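Local coordinates for CELL WALL surface anchor family protein (Streptococcus pneumoniae, PDB 2WW8), which is the adhesin of the pneumococcal pilus and recognises host cells, probably through an integrin-like metal-binding domain, at the magnesium ion site. Coordinates in Å, arbitrary orientation; residue numbers count along the deposited sequence, not the author numbering.

The magnesium ion site. Residues 232, 234, 236-237, 247, 357, 387-388. With MG (magnesium ion), chain B.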
loop_
_atom_site.group_PDB
_atom_site.type_symbol
_atom_site.label_atom_id
_atom_site.label_comp_id
_atom_site.label_asym_id
_atom_site.label_seq_id
_atom_site.Cartn_x
_atom_site.Cartn_y
_atom_site.Cartn_z
ATOM N N ASP A 232 -32.775 -15.962 -14.002
ATOM C CA ASP A 232 -33.770 -16.880 -13.415
ATOM C C ASP A 232 -33.532 -17.038 -11.907
ATOM O O ASP A 232 -32.432 -17.382 -11.441
ATOM C CB ASP A 232 -33.697 -18.184 -14.271
ATOM C CG ASP A 232 -34.626 -19.325 -13.831
ATOM O OD1 ASP A 232 -35.138 -19.343 -12.686
ATOM O OD2 ASP A 232 -34.785 -20.205 -14.723
ATOM N N SER A 234 -35.974 -18.849 -10.078
ATOM C CA SER A 234 -37.016 -19.840 -9.782
ATOM C C SER A 234 -36.535 -20.756 -8.599
ATOM O O SER A 234 -35.341 -20.805 -8.263
ATOM C CB SER A 234 -37.375 -20.669 -11.034
ATOM O OG SER A 234 -36.184 -21.355 -11.435
ATOM N N SER A 236 -35.999 -23.940 -8.182
ATOM C CA SER A 236 -34.962 -24.892 -8.565
ATOM C C SER A 236 -33.559 -24.287 -8.468
ATOM O O SER A 236 -32.579 -25.026 -8.455
ATOM C CB SER A 236 -35.161 -25.309 -10.021
ATOM O OG SER A 236 -35.106 -24.200 -10.910
ATOM N N MET A 237 -33.440 -22.949 -8.477
ATOM C CA MET A 237 -32.090 -22.359 -8.306
ATOM C C MET A 237 -31.572 -22.419 -6.873
ATOM O O MET A 237 -30.424 -22.126 -6.640
ATOM C CB MET A 237 -32.035 -20.887 -8.797
ATOM C CG MET A 237 -32.410 -20.699 -10.272
ATOM S SD MET A 237 -31.001 -21.200 -11.282
ATOM C CE MET A 237 -29.840 -19.851 -11.034
ATOM N N ARG A 247 -26.758 -23.369 -7.383
ATOM C CA ARG A 247 -27.110 -22.661 -8.601
ATOM C C ARG A 247 -27.214 -21.140 -8.426
ATOM O O ARG A 247 -26.573 -20.383 -9.195
ATOM C CB ARG A 247 -28.392 -23.181 -9.244
ATOM C CG ARG A 247 -28.214 -24.607 -9.829
ATOM C CD ARG A 247 -29.476 -25.022 -10.585
ATOM N NE ARG A 247 -29.335 -26.374 -11.105
ATOM C CZ ARG A 247 -30.330 -27.025 -11.685
ATOM N NH1 ARG A 247 -31.538 -26.473 -11.779
ATOM N NH2 ARG A 247 -30.100 -28.252 -12.115
ATOM N N THR A 357 -41.457 -20.332 -13.666
ATOM C CA THR A 357 -40.594 -19.890 -14.764
ATOM C C THR A 357 -41.422 -19.209 -15.855
ATOM O O THR A 357 -41.896 -19.871 -16.795
ATOM C CB THR A 357 -39.745 -21.048 -15.285
ATOM O OG1 THR A 357 -39.152 -21.689 -14.149
ATOM C CG2 THR A 357 -38.598 -20.566 -16.266
ATOM N N ASP A 387 -32.330 -21.798 -15.547
ATOM C CA ASP A 387 -32.163 -23.250 -15.306
ATOM C C ASP A 387 -33.439 -24.015 -15.672
ATOM O O ASP A 387 -33.660 -25.117 -15.191
ATOM C CB ASP A 387 -31.707 -23.555 -13.882
ATOM C CG ASP A 387 -32.862 -23.500 -12.903
ATOM O OD1 ASP A 387 -33.915 -22.901 -13.198
ATOM O OD2 ASP A 387 -32.699 -23.972 -11.769
ATOM N N GLY A 388 -34.297 -23.453 -16.506
ATOM C CA GLY A 388 -35.482 -24.232 -16.888
ATOM C C GLY A 388 -36.341 -23.665 -17.997
ATOM O O GLY A 388 -36.353 -22.465 -18.278
HETATM MG MG MG B . -36.005 -23.180 -12.617
HETATM O O HOH W 1 -37.841 -23.811 -12.020
HETATM O O HOH W 2 -36.540 -22.105 -14.321
HETATM O O HOH W 3 -35.784 -25.095 -13.441
#
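The guanidinium of Arg247 turns its edge to the carboxylate of Asp387. Arg247 NH1 and Asp387 OD2 form a salt bridge of 2.8 Å, with OD2 close to the guanidinium plane. Seen from the acid, NH1 comes from above the carboxylate plane, 38° out of it. Ser236 OG takes the syn lone pair of Asp387 OD2 at 2.6 Å. OD2 thus accepts from both Arg247 NH1 and Ser236 OG, while the other oxygen, Asp387 OD1, bonds the magnesium MG at 2.2 Å. This fixes the rotation of the carboxylate. The arginine charge may also draw negative charge away from the metal-bound oxygen.

The carboxylate of Asp232 belongs to the second shell. Its OD1 accepts from Ser234 twice. The backbone N arrives nearly along the C-O axis, and Ser234 OG takes the syn lone pair of Asp232 OD1 at 2.6 Å. Asp387 N meets OD2 of Asp232 from above the carboxylate plane, 54° out of it. Asp232 OD2 also bonds water 2. CG of Asp232 lies anti to its backbone N (chi1 178°), which carries the carboxylate to where it bonds Ser234 and Asp387 N.

Ser234 OG and Ser236 OG each bind the magnesium MG at 2.2 Å. Each hydroxyl sits in the crowded position between its own backbone N and carbonyl carbon. Waters 1, 2 and 3 join them and Asp387 OD1 in a near-octahedral shell. Thr357 OG1 stands 3.8 Å from MG and reaches it through water, with water 2 at 2.7 Å from this OG1. Water 3 is held by the carbonyl O of Asp387.

This is a metal ion-dependent adhesion site (MIDAS) of a von Willebrand factor A-type domain, as in integrins. Asp232, Ser234 and Ser236 form its DxSxS motif. Water fills coordination positions that an acidic ligand group could take, although the structure alone does not show this. The motif begins at the end of strand 225-232 and runs into 3-10 helix 235-237. Asp387 follows strand 379-386, Thr357 precedes helix 359-373, and Arg247 starts helix 247-263.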